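Delta (Bacillus subtilis, PDB 3ZH9) probably serves in the complex that loads the sliding beta ring onto primed DNA, acting as the wrench that opens the ring for replication. Local coordinates at residues N82-L86 with H97-L102; V14-Y18 with P109-F115; P248-M252 with M314-K319. One frame throughout, in Å; residues are numbered along the deposited sequence.

Contact 1. Residues N82-L86 with H97-L102; sequences NPYFL and HNVSAL
Three aromatic side chains, Y84, F85 and H97, cluster here, and H97 meets both of the others obliquely. Its imidazole plane is turned 51° from the Y84 ring and 59° from the F85 ring. H97 CD2 comes within 3.6 Å of F85 CE2. The Y84 hydroxyl comes to the edge of the imidazole, with OH 3.0 Å from H97 NE2. Both polar ends have firm partners close by: Y84 OH bonds to I95 O, and H97 NE2 bonds to L54 O. These bonds fix the polar ends of both side chains.

F85 is the largest single contributor, with H97 next. Its CG lies between the backbone N and the carbonyl carbon (chi1 44°), which turns the ring toward V99. V99 CG2 sits over one ring face in a CH-pi contact, 3.8 Å from the centroid. P83 CA, from the same segment as F85, lies over the opposite face toward its rim, 3.8 Å above the plane. L102 CD2 approaches the ring edge, 4.3 Å from F85 CE1. With an alanine here, V99 CG2 would probably lose the face it rests on, and H97 its apolar neighbour.

The contact joins the short 3-10 segment 84-86, in the loop after strand 76-81, to H97 and the start of helix 99-107. L130 of helix 129-137 touches F85, V99 and L102, while L59 of helix 59-66 touches H97 and L102.

Contact 2. Residues V14-Y18 with P109-F115; sequences VHPVY and PAPYTVF
V17 and F115 pair as neighbours in parallel strands. Two main-chain bonds flank V17, and both use F115. F115 N donates to P16 O at 2.7 Å, nearly straight at 166°. F115 O accepts from Y18 N at 2.8 Å. The N and O of F115 are thus both used on this side, while the backbone of V17 pairs with F139 on the other side.

P16 O has a second partner. A water lies 2.7 Å from P16 O and 2.9 Å from T113 O and can donate to either. This water has more acceptors around it than protons, so it cannot serve all of them at once. T113 N is satisfied by A110 O, which closes a type I turn, and T113 OG1 bonds to A66 O. H15 N donates to Y18 OH at 2.9 Å, so the tyrosine tip ties down the loop before its own strand.

Apolar groups fill in around these bonds. V114 CG1 reaches the edge of the Y18 ring, 3.8 Å from CE1, and V114 CG2 meets V14 CG1. V17 CG2 rests 3.7 Å from P109 CB. Strands 17-21 and 113-119 are adjacent in a five-stranded parallel sheet ordered 2-3-4-1-5, as in the AAA+ branch of the P-loop NTPase fold.

Contact 3. Residues P248-M252 with M314-K319; sequences PIKIM and MDYEMK
M252 packs against M314, D315 and M318 across an antiparallel helix pair in the all-helical C-terminal domain. The short segments run at 162° to each other, with axes 10.6 Å apart at their closest.

The tight part is the methionine core. The M252 chain leaves with CG anti to the backbone N (chi1 171°), then bends twice. This lays its sulfur on the backbone of the facing helix, with SD 3.5 Å from D315 CA. The M252 and M314 side chains run past each other in opposite directions, with M252 CG 3.8 Å from M314 SD. M318 extends straight beyond CG, putting its SD 3.9 Å from I249 CA and its CE near P248 CB. L328 and F332 of helix 325-338 back this core, touching M318 and M314.

The other side is more open. K319 is exposed and D315 only partly covered. Here the I249 side chain runs athwart that of K319, with I249 CD1 3.7 Å from K319 NZ. No hydrogen bond joins the two segments, and the polar link lies within one helix. K319, bent at its last torsion, turns back to D315 in a salt bridge. K319 NZ lies 2.8 Å from D315 OD1, on the syn side of the oxygen, while M252 CE touches the same D315 OD1 at 3.2 Å.

Overall arrangement
Contacts 1 and 2 belong to the same N-terminal sheet domain; contact 3 lies in the C-terminal helical domain. Along the chain, contact 1 is nested in the loop that contact 2 closes, and contact 3 follows both. The centres of contacts 1 and 2 are about 17 Å apart. They touch where L102 CD1 meets F115 CE1 at 3.9 Å, joining helix 99-107 to the strand 113-119 that follows it. Contact 3 is on the opposite side of the chain's centre, with its centre about 47 Å from that of contact 1 and 52 Å from that of contact 2. Helices from 148 to 210 come between these regions, which pack independently at the three contacts.

Contact 1. Residues N82-L86 with H97-L102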
ATOM      1  N   ASN A  82      15.578   1.590  -6.356  1.00 45.04           N
ATOM      2  CA  ASN A  82      15.986   2.801  -5.628  1.00 45.56           C
ATOM      3  C   ASN A  82      16.964   3.747  -6.324  1.00 50.40           C
ATOM      4  O   ASN A  82      18.026   4.052  -5.777  1.00 49.11           O
ATOM      5  CB  ASN A  82      16.544   2.447  -4.246  1.00 49.76           C
ATOM      6  CG  ASN A  82      15.579   1.623  -3.420  1.00 54.37           C
ATOM      7  OD1 ASN A  82      15.992   0.724  -2.688  1.00 64.06           O
ATOM      8  ND2 ASN A  82      14.292   1.917  -3.538  1.00 41.80           N
ATOM      9  N   PRO A  83      16.608   4.218  -7.527  1.00 46.33           N
ATOM     10  CA  PRO A  83      17.390   5.272  -8.179  1.00 48.33           C
ATOM     11  C   PRO A  83      17.084   6.636  -7.558  1.00 47.23           C
ATOM     12  O   PRO A  83      16.429   7.465  -8.190  1.00 42.54           O
ATOM     13  CB  PRO A  83      16.913   5.207  -9.639  1.00 42.30           C
ATOM     14  CG  PRO A  83      15.541   4.652  -9.556  1.00 40.92           C
ATOM     15  CD  PRO A  83      15.541   3.695  -8.397  1.00 47.29           C
ATOM     16  N   TYR A  84      17.565   6.851  -6.334  1.00 42.82           N
ATOM     17  CA  TYR A  84      17.294   8.072  -5.574  1.00 46.35           C
ATOM     18  C   TYR A  84      17.769   9.323  -6.301  1.00 53.43           C
ATOM     19  O   TYR A  84      17.249  10.412  -6.081  1.00 52.81           O
ATOM     20  CB  TYR A  84      17.930   8.004  -4.176  1.00 47.65           C
ATOM     21  CG  TYR A  84      19.354   7.500  -4.170  1.00 51.33           C
ATOM     22  CD1 TYR A  84      20.426   8.363  -4.401  1.00 57.63           C
ATOM     23  CD2 TYR A  84      19.631   6.152  -3.951  1.00 50.81           C
ATOM     24  CE1 TYR A  84      21.742   7.887  -4.410  1.00 60.66           C
ATOM     25  CE2 TYR A  84      20.935   5.670  -3.959  1.00 53.74           C
ATOM     26  CZ  TYR A  84      21.982   6.540  -4.184  1.00 60.57           C
ATOM     27  OH  TYR A  84      23.268   6.051  -4.185  1.00 71.11           O
ATOM     28  N   PHE A  85      18.762   9.160  -7.166  1.00 48.78           N
ATOM     29  CA  PHE A  85      19.282  10.274  -7.942  1.00 52.82           C
ATOM     30  C   PHE A  85      18.277  10.765  -8.991  1.00 56.95           C
ATOM     31  O   PHE A  85      18.538  11.742  -9.684  1.00 61.43           O
ATOM     32  CB  PHE A  85      20.599   9.874  -8.609  1.00 46.31           C
ATOM     33  CG  PHE A  85      20.560   8.509  -9.241  1.00 51.38           C
ATOM     34  CD1 PHE A  85      19.961   8.321 -10.476  1.00 43.76           C
ATOM     35  CD2 PHE A  85      21.103   7.412  -8.589  1.00 46.40           C
ATOM     36  CE1 PHE A  85      19.910   7.065 -11.052  1.00 46.18           C
ATOM     37  CE2 PHE A  85      21.053   6.160  -9.158  1.00 41.66           C
ATOM     38  CZ  PHE A  85      20.461   5.986 -10.396  1.00 43.75           C
ATOM     39  N   LEU A  86      17.141  10.079  -9.111  1.00 53.73           N
ATOM     40  CA  LEU A  86      16.044  10.543  -9.965  1.00 56.95           C
ATOM     41  C   LEU A  86      15.175  11.582  -9.247  1.00 59.81           C
ATOM     42  O   LEU A  86      14.393  12.293  -9.881  1.00 53.35           O
ATOM     43  CB  LEU A  86      15.183   9.372 -10.444  1.00 49.64           C
ATOM     44  CG  LEU A  86      15.851   8.443 -11.460  1.00 51.76           C
ATOM     45  CD1 LEU A  86      14.914   7.310 -11.884  1.00 44.84           C
ATOM     46  CD2 LEU A  86      16.322   9.246 -12.661  1.00 52.25           C
ATOM     47  N   HIS A  97      26.758   7.122  -8.051  1.00 86.85           N
ATOM     48  CA  HIS A  97      26.626   6.206  -9.182  1.00 80.61           C
ATOM     49  C   HIS A  97      27.082   6.777 -10.520  1.00 85.02           C
ATOM     50  O   HIS A  97      27.409   7.957 -10.631  1.00 87.46           O
ATOM     51  CB  HIS A  97      25.176   5.737  -9.312  1.00 68.07           C
ATOM     52  CG  HIS A  97      24.709   4.887  -8.172  1.00 58.58           C
ATOM     53  ND1 HIS A  97      25.060   3.560  -8.041  1.00 50.94           N
ATOM     54  CD2 HIS A  97      23.910   5.172  -7.116  1.00 56.36           C
ATOM     55  CE1 HIS A  97      24.502   3.067  -6.950  1.00 54.97           C
ATOM     56  NE2 HIS A  97      23.795   4.023  -6.372  1.00 54.06           N
ATOM     57  N   ASN A  98      27.135   5.898 -11.514  1.00 82.49           N
ATOM     58  CA  ASN A  98      27.428   6.239 -12.895  1.00 75.53           C
ATOM     59  C   ASN A  98      26.152   6.456 -13.697  1.00 71.28           C
ATOM     60  O   ASN A  98      25.803   5.626 -14.523  1.00 66.61           O
ATOM     61  CB  ASN A  98      28.235   5.118 -13.531  1.00 84.65           C
ATOM     62  CG  ASN A  98      28.761   5.484 -14.892  1.00 86.47           C
ATOM     63  OD1 ASN A  98      28.746   6.644 -15.284  1.00 87.21           O
ATOM     64  ND2 ASN A  98      29.244   4.492 -15.616  1.00 85.14           N
ATOM     65  N   VAL A  99      25.461   7.559 -13.467  1.00 69.14           N
ATOM     66  CA  VAL A  99      24.195   7.819 -14.134  1.00 68.04           C
ATOM     67  C   VAL A  99      24.336   7.865 -15.657  1.00 62.50           C
ATOM     68  O   VAL A  99      23.478   7.362 -16.372  1.00 64.43           O
ATOM     69  CB  VAL A  99      23.550   9.111 -13.607  1.00 67.79           C
ATOM     70  CG1 VAL A  99      22.474   9.602 -14.549  1.00 69.96           C
ATOM     71  CG2 VAL A  99      22.994   8.876 -12.217  1.00 66.74           C
ATOM     72  N   SER A 100      25.428   8.444 -16.148  1.00 64.69           N
ATOM     73  CA  SER A 100      25.624   8.605 -17.593  1.00 67.55           C
ATOM     74  C   SER A 100      25.623   7.275 -18.362  1.00 60.45           C
ATOM     75  O   SER A 100      25.145   7.198 -19.492  1.00 62.44           O
ATOM     76  CB  SER A 100      26.909   9.390 -17.883  1.00 73.40           C
ATOM     77  OG  SER A 100      28.057   8.683 -17.439  1.00 75.17           O
ATOM     78  N   ALA A 101      26.166   6.234 -17.744  1.00 62.29           N
ATOM     79  CA  ALA A 101      26.190   4.915 -18.358  1.00 57.77           C
ATOM     80  C   ALA A 101      24.768   4.357 -18.448  1.00 54.03           C
ATOM     81  O   ALA A 101      24.402   3.702 -19.425  1.00 51.70           O
ATOM     82  CB  ALA A 101      27.096   3.980 -17.567  1.00 53.00           C
ATOM     83  N   LEU A 102      23.969   4.630 -17.422  1.00 52.15           N
ATOM     84  CA  LEU A 102      22.564   4.255 -17.420  1.00 51.27           C
ATOM     85  C   LEU A 102      21.766   4.995 -18.504  1.00 48.20           C
ATOM     86  O   LEU A 102      20.969   4.383 -19.217  1.00 42.75           O
ATOM     87  CB  LEU A 102      21.944   4.495 -16.039  1.00 52.48           C
ATOM     88  CG  LEU A 102      20.425   4.300 -15.966  1.00 49.45           C
ATOM     89  CD1 LEU A 102      20.043   2.891 -16.401  1.00 46.81           C
ATOM     90  CD2 LEU A 102      19.917   4.589 -14.562  1.00 49.52           C
TER

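Contact 2. Residues V14-Y18 with P109-F115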
ATOM      1  N   VAL A  14       6.248  -7.081 -24.169  1.00 30.83           N
ATOM      2  CA  VAL A  14       7.204  -6.853 -23.096  1.00 32.83           C
ATOM      3  C   VAL A  14       8.320  -6.000 -23.657  1.00 36.89           C
ATOM      4  O   VAL A  14       8.949  -6.379 -24.636  1.00 32.99           O
ATOM      5  CB  VAL A  14       7.781  -8.173 -22.528  1.00 41.07           C
ATOM      6  CG1 VAL A  14       8.502  -7.905 -21.191  1.00 35.53           C
ATOM      7  CG2 VAL A  14       6.670  -9.186 -22.333  1.00 41.42           C
ATOM      8  N   HIS A  15       8.539  -4.836 -23.052  1.00 34.39           N
ATOM      9  CA  HIS A  15       9.488  -3.882 -23.591  1.00 34.38           C
ATOM     10  C   HIS A  15      10.849  -3.975 -22.896  1.00 30.47           C
ATOM     11  O   HIS A  15      10.961  -4.555 -21.833  1.00 31.65           O
ATOM     12  CB  HIS A  15       8.869  -2.478 -23.553  1.00 31.86           C
ATOM     13  CG  HIS A  15       7.506  -2.435 -24.189  1.00 51.69           C
ATOM     14  ND1 HIS A  15       7.299  -2.713 -25.527  1.00 51.05           N
ATOM     15  CD2 HIS A  15       6.278  -2.207 -23.659  1.00 48.85           C
ATOM     16  CE1 HIS A  15       6.008  -2.628 -25.799  1.00 55.21           C
ATOM     17  NE2 HIS A  15       5.366  -2.327 -24.682  1.00 54.79           N
ATOM     18  N   PRO A  16      11.894  -3.441 -23.537  1.00 33.84           N
ATOM     19  CA  PRO A  16      13.262  -3.589 -23.011  1.00 28.89           C
ATOM     20  C   PRO A  16      13.510  -2.755 -21.750  1.00 29.58           C
ATOM     21  O   PRO A  16      14.379  -3.121 -20.972  1.00 27.57           O
ATOM     22  CB  PRO A  16      14.148  -3.097 -24.166  1.00 27.14           C
ATOM     23  CG  PRO A  16      13.280  -3.215 -25.402  1.00 30.83           C
ATOM     24  CD  PRO A  16      11.873  -2.894 -24.904  1.00 23.10           C
ATOM     25  N   VAL A  17      12.772  -1.661 -21.558  1.00 27.54           N
ATOM     26  CA  VAL A  17      13.007  -0.772 -20.412  1.00 30.98           C
ATOM     27  C   VAL A  17      11.680  -0.308 -19.784  1.00 30.22           C
ATOM     28  O   VAL A  17      10.795   0.235 -20.478  1.00 25.17           O
ATOM     29  CB  VAL A  17      13.841   0.482 -20.801  1.00 28.77           C
ATOM     30  CG1 VAL A  17      14.122   1.341 -19.585  1.00 23.31           C
ATOM     31  CG2 VAL A  17      15.148   0.103 -21.486  1.00 29.04           C
ATOM     32  N   TYR A  18      11.546  -0.532 -18.476  1.00 25.74           N
ATOM     33  CA  TYR A  18      10.413   0.008 -17.701  1.00 27.24           C
ATOM     34  C   TYR A  18      10.921   0.884 -16.578  1.00 31.62           C
ATOM     35  O   TYR A  18      12.002   0.655 -16.026  1.00 36.10           O
ATOM     36  CB  TYR A  18       9.570  -1.088 -17.054  1.00 32.24           C
ATOM     37  CG  TYR A  18       8.834  -1.966 -18.021  1.00 29.99           C
ATOM     38  CD1 TYR A  18       9.491  -3.000 -18.682  1.00 28.18           C
ATOM     39  CD2 TYR A  18       7.485  -1.758 -18.287  1.00 28.34           C
ATOM     40  CE1 TYR A  18       8.825  -3.822 -19.558  1.00 34.90           C
ATOM     41  CE2 TYR A  18       6.807  -2.561 -19.188  1.00 26.92           C
ATOM     42  CZ  TYR A  18       7.479  -3.604 -19.809  1.00 28.83           C
ATOM     43  OH  TYR A  18       6.825  -4.419 -20.698  1.00 28.06           O
ATOM     44  N   PRO A 109      19.233  -0.039 -25.408  1.00 43.33           N
ATOM     45  CA  PRO A 109      19.261  -1.139 -24.432  1.00 38.79           C
ATOM     46  C   PRO A 109      19.438  -2.479 -25.127  1.00 40.93           C
ATOM     47  O   PRO A 109      19.313  -2.547 -26.347  1.00 36.40           O
ATOM     48  CB  PRO A 109      17.880  -1.040 -23.765  1.00 32.89           C
ATOM     49  CG  PRO A 109      16.986  -0.524 -24.890  1.00 34.29           C
ATOM     50  CD  PRO A 109      17.860   0.421 -25.698  1.00 37.19           C
ATOM     51  N   ALA A 110      19.737  -3.530 -24.371  1.00 37.55           N
ATOM     52  CA  ALA A 110      19.974  -4.836 -24.984  1.00 37.90           C
ATOM     53  C   ALA A 110      18.632  -5.472 -25.313  1.00 37.07           C
ATOM     54  O   ALA A 110      17.769  -5.563 -24.449  1.00 38.20           O
ATOM     55  CB  ALA A 110      20.772  -5.728 -24.056  1.00 31.93           C
ATOM     56  N   PRO A 111      18.456  -5.919 -26.563  1.00 41.72           N
ATOM     57  CA  PRO A 111      17.121  -6.345 -27.005  1.00 42.41           C
ATOM     58  C   PRO A 111      16.647  -7.612 -26.292  1.00 45.17           C
ATOM     59  O   PRO A 111      15.446  -7.896 -26.214  1.00 38.99           O
ATOM     60  CB  PRO A 111      17.317  -6.594 -28.498  1.00 46.52           C
ATOM     61  CG  PRO A 111      18.785  -6.938 -28.641  1.00 44.66           C
ATOM     62  CD  PRO A 111      19.486  -6.101 -27.607  1.00 40.96           C
ATOM     63  N   TYR A 112      17.599  -8.353 -25.741  1.00 41.09           N
ATOM     64  CA  TYR A 112      17.313  -9.628 -25.094  1.00 41.92           C
ATOM     65  C   TYR A 112      17.104  -9.482 -23.582  1.00 36.73           C
ATOM     66  O   TYR A 112      16.861 -10.458 -22.878  1.00 45.37           O
ATOM     67  CB  TYR A 112      18.471 -10.582 -25.369  1.00 50.08           C
ATOM     68  CG  TYR A 112      19.829  -9.902 -25.273  1.00 55.66           C
ATOM     69  CD1 TYR A 112      20.425  -9.646 -24.038  1.00 55.30           C
ATOM     70  CD2 TYR A 112      20.511  -9.513 -26.425  1.00 64.72           C
ATOM     71  CE1 TYR A 112      21.676  -9.031 -23.965  1.00 69.41           C
ATOM     72  CE2 TYR A 112      21.753  -8.898 -26.365  1.00 69.64           C
ATOM     73  CZ  TYR A 112      22.334  -8.658 -25.138  1.00 75.17           C
ATOM     74  OH  TYR A 112      23.573  -8.048 -25.101  1.00 72.13           O
ATOM     75  N   THR A 113      17.211  -8.253 -23.099  1.00 30.57           N
ATOM     76  CA  THR A 113      17.059  -7.949 -21.682  1.00 32.29           C
ATOM     77  C   THR A 113      15.806  -7.112 -21.441  1.00 33.15           C
ATOM     78  O   THR A 113      15.501  -6.191 -22.205  1.00 35.37           O
ATOM     79  CB  THR A 113      18.293  -7.163 -21.153  1.00 31.27           C
ATOM     80  OG1 THR A 113      19.427  -8.028 -21.111  1.00 36.27           O
ATOM     81  CG2 THR A 113      18.040  -6.595 -19.761  1.00 33.22           C
ATOM     82  N   VAL A 114      15.069  -7.451 -20.396  1.00 28.34           N
ATOM     83  CA  VAL A 114      14.063  -6.543 -19.849  1.00 28.03           C
ATOM     84  C   VAL A 114      14.635  -5.879 -18.595  1.00 36.36           C
ATOM     85  O   VAL A 114      14.914  -6.542 -17.584  1.00 37.75           O
ATOM     86  CB  VAL A 114      12.738  -7.271 -19.525  1.00 31.93           C
ATOM     87  CG1 VAL A 114      11.709  -6.283 -18.930  1.00 26.86           C
ATOM     88  CG2 VAL A 114      12.208  -7.979 -20.789  1.00 31.80           C
ATOM     89  N   PHE A 115      14.822  -4.567 -18.682  1.00 31.64           N
ATOM     90  CA  PHE A 115      15.458  -3.770 -17.629  1.00 28.87           C
ATOM     91  C   PHE A 115      14.381  -2.947 -16.902  1.00 35.04           C
ATOM     92  O   PHE A 115      13.720  -2.091 -17.514  1.00 34.90           O
ATOM     93  CB  PHE A 115      16.475  -2.830 -18.282  1.00 28.48           C
ATOM     94  CG  PHE A 115      17.389  -2.131 -17.320  1.00 39.76           C
ATOM     95  CD1 PHE A 115      17.021  -0.912 -16.749  1.00 41.25           C
ATOM     96  CD2 PHE A 115      18.642  -2.671 -17.007  1.00 36.10           C
ATOM     97  CE1 PHE A 115      17.877  -0.252 -15.863  1.00 40.38           C
ATOM     98  CE2 PHE A 115      19.494  -2.018 -16.133  1.00 38.27           C
ATOM     99  CZ  PHE A 115      19.114  -0.805 -15.561  1.00 35.98           C
TER
HETATM  100  O   HOH W   1      16.842  -3.694 -21.899  1.00 30.10           O

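Contact 3. Residues P248-M252 with M314-K319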
ATOM      1  N   PRO A 248      -7.475  -9.272  23.676  1.00 75.19           N
ATOM      2  CA  PRO A 248      -7.626  -7.931  24.250  1.00 68.40           C
ATOM      3  C   PRO A 248      -6.370  -7.089  24.054  1.00 64.79           C
ATOM      4  O   PRO A 248      -6.456  -5.886  23.788  1.00 58.37           O
ATOM      5  CB  PRO A 248      -7.835  -8.214  25.739  1.00 67.31           C
ATOM      6  CG  PRO A 248      -8.479  -9.566  25.770  1.00 71.75           C
ATOM      7  CD  PRO A 248      -7.871 -10.331  24.624  1.00 77.06           C
ATOM      8  N   ILE A 249      -5.212  -7.723  24.174  1.00 61.60           N
ATOM      9  CA  ILE A 249      -3.954  -7.007  24.057  1.00 61.66           C
ATOM     10  C   ILE A 249      -3.745  -6.517  22.624  1.00 61.84           C
ATOM     11  O   ILE A 249      -3.205  -5.428  22.411  1.00 64.90           O
ATOM     12  CB  ILE A 249      -2.756  -7.863  24.547  1.00 77.99           C
ATOM     13  CG1 ILE A 249      -1.482  -7.017  24.612  1.00 79.32           C
ATOM     14  CG2 ILE A 249      -2.583  -9.103  23.673  1.00 84.08           C
ATOM     15  CD1 ILE A 249      -0.354  -7.657  25.391  1.00 85.67           C
ATOM     16  N   LYS A 250      -4.194  -7.309  21.652  1.00 55.08           N
ATOM     17  CA  LYS A 250      -4.070  -6.944  20.240  1.00 54.14           C
ATOM     18  C   LYS A 250      -5.067  -5.856  19.874  1.00 48.97           C
ATOM     19  O   LYS A 250      -4.738  -4.916  19.153  1.00 56.12           O
ATOM     20  CB  LYS A 250      -4.280  -8.160  19.330  1.00 64.86           C
ATOM     21  CG  LYS A 250      -3.921  -7.890  17.870  1.00 70.22           C
ATOM     22  CD  LYS A 250      -4.269  -9.064  16.973  1.00 81.15           C
ATOM     23  N   ILE A 251      -6.290  -5.995  20.371  1.00 44.39           N
ATOM     24  CA  ILE A 251      -7.312  -4.976  20.184  1.00 49.73           C
ATOM     25  C   ILE A 251      -6.797  -3.634  20.714  1.00 46.76           C
ATOM     26  O   ILE A 251      -6.981  -2.591  20.098  1.00 44.70           O
ATOM     27  CB  ILE A 251      -8.594  -5.346  20.939  1.00 46.87           C
ATOM     28  CG1 ILE A 251      -9.195  -6.637  20.373  1.00 47.93           C
ATOM     29  CG2 ILE A 251      -9.605  -4.218  20.862  1.00 41.63           C
ATOM     30  CD1 ILE A 251     -10.400  -7.111  21.121  1.00 45.85           C
ATOM     31  N   MET A 252      -6.137  -3.687  21.861  1.00 45.05           N
ATOM     32  CA  MET A 252      -5.681  -2.490  22.543  1.00 45.50           C
ATOM     33  C   MET A 252      -4.583  -1.801  21.739  1.00 47.55           C
ATOM     34  O   MET A 252      -4.583  -0.574  21.587  1.00 45.04           O
ATOM     35  CB  MET A 252      -5.182  -2.859  23.936  1.00 46.60           C
ATOM     36  CG  MET A 252      -4.479  -1.723  24.672  1.00 60.56           C
ATOM     37  SD  MET A 252      -3.075  -2.335  25.632  1.00 89.68           S
ATOM     38  CE  MET A 252      -1.978  -2.878  24.318  1.00 76.99           C
ATOM     39  N   MET A 314      -2.518   0.727  30.260  1.00 44.68           N
ATOM     40  CA  MET A 314      -3.198  -0.555  30.074  1.00 44.95           C
ATOM     41  C   MET A 314      -2.261  -1.586  29.462  1.00 50.32           C
ATOM     42  O   MET A 314      -2.289  -2.768  29.820  1.00 54.46           O
ATOM     43  CB  MET A 314      -4.430  -0.392  29.192  1.00 41.72           C
ATOM     44  CG  MET A 314      -5.185  -1.697  28.976  1.00 47.68           C
ATOM     45  SD  MET A 314      -6.536  -1.454  27.810  1.00 60.63           S
ATOM     46  CE  MET A 314      -7.445  -0.175  28.670  1.00 58.71           C
ATOM     47  N   ASP A 315      -1.436  -1.139  28.524  1.00 48.21           N
ATOM     48  CA  ASP A 315      -0.476  -2.031  27.891  1.00 52.78           C
ATOM     49  C   ASP A 315       0.437  -2.644  28.946  1.00 57.69           C
ATOM     50  O   ASP A 315       0.751  -3.827  28.901  1.00 60.07           O
ATOM     51  CB  ASP A 315       0.350  -1.286  26.837  1.00 54.91           C
ATOM     52  CG  ASP A 315       1.399  -2.166  26.200  1.00 69.68           C
ATOM     53  OD1 ASP A 315       1.041  -2.991  25.333  1.00 70.47           O
ATOM     54  OD2 ASP A 315       2.584  -2.044  26.571  1.00 84.80           O
ATOM     55  N   TYR A 316       0.860  -1.828  29.902  1.00 58.48           N
ATOM     56  CA  TYR A 316       1.747  -2.291  30.955  1.00 60.19           C
ATOM     57  C   TYR A 316       1.020  -3.208  31.938  1.00 64.61           C
ATOM     58  O   TYR A 316       1.562  -4.224  32.369  1.00 64.07           O
ATOM     59  CB  TYR A 316       2.356  -1.100  31.690  1.00 67.35           C
ATOM     60  CG  TYR A 316       3.122  -1.484  32.934  1.00 76.24           C
ATOM     61  CD1 TYR A 316       4.399  -2.018  32.846  1.00 83.12           C
ATOM     62  CD2 TYR A 316       2.567  -1.312  34.196  1.00 78.11           C
ATOM     63  CE1 TYR A 316       5.105  -2.374  33.978  1.00 91.26           C
ATOM     64  CE2 TYR A 316       3.262  -1.666  35.335  1.00 85.58           C
ATOM     65  CZ  TYR A 316       4.532  -2.197  35.222  1.00 93.29           C
ATOM     66  OH  TYR A 316       5.235  -2.550  36.354  1.00 96.49           O
ATOM     67  N   GLU A 317      -0.209  -2.847  32.291  1.00 65.32           N
ATOM     68  CA  GLU A 317      -0.992  -3.635  33.232  1.00 69.61           C
ATOM     69  C   GLU A 317      -1.408  -4.982  32.636  1.00 74.67           C
ATOM     70  O   GLU A 317      -1.673  -5.945  33.364  1.00 77.41           O
ATOM     71  CB  GLU A 317      -2.211  -2.843  33.706  1.00 69.74           C
ATOM     72  CG  GLU A 317      -1.875  -1.751  34.710  1.00 76.94           C
ATOM     73  CD  GLU A 317      -3.066  -0.871  35.048  1.00 88.36           C
ATOM     74  OE1 GLU A 317      -4.023  -0.827  34.244  1.00 90.81           O
ATOM     75  OE2 GLU A 317      -3.041  -0.219  36.117  1.00 90.88           O
ATOM     76  N   MET A 318      -1.456  -5.045  31.310  1.00 70.44           N
ATOM     77  CA  MET A 318      -1.784  -6.287  30.619  1.00 69.92           C
ATOM     78  C   MET A 318      -0.552  -7.186  30.459  1.00 75.49           C
ATOM     79  O   MET A 318      -0.620  -8.400  30.683  1.00 74.19           O
ATOM     80  CB  MET A 318      -2.411  -6.003  29.248  1.00 60.26           C
ATOM     81  CG  MET A 318      -3.904  -5.739  29.279  1.00 56.49           C
ATOM     82  SD  MET A 318      -4.600  -5.631  27.619  1.00 70.45           S
ATOM     83  CE  MET A 318      -6.288  -5.170  27.998  1.00 65.46           C
ATOM     84  N   LYS A 319       0.567  -6.581  30.069  1.00 71.81           N
ATOM     85  CA  LYS A 319       1.795  -7.324  29.815  1.00 80.06           C
ATOM     86  C   LYS A 319       2.394  -7.893  31.103  1.00 94.31           C
ATOM     87  O   LYS A 319       2.952  -8.993  31.113  1.00 98.12           O
ATOM     88  CB  LYS A 319       2.820  -6.440  29.093  1.00 78.24           C
ATOM     89  CG  LYS A 319       2.677  -6.403  27.570  1.00 77.15           C
ATOM     90  CD  LYS A 319       3.639  -5.383  26.948  1.00 78.51           C
ATOM     91  CE  LYS A 319       3.741  -5.546  25.436  1.00 81.65           C
ATOM     92  NZ  LYS A 319       2.435  -5.336  24.743  1.00 83.29           N
TER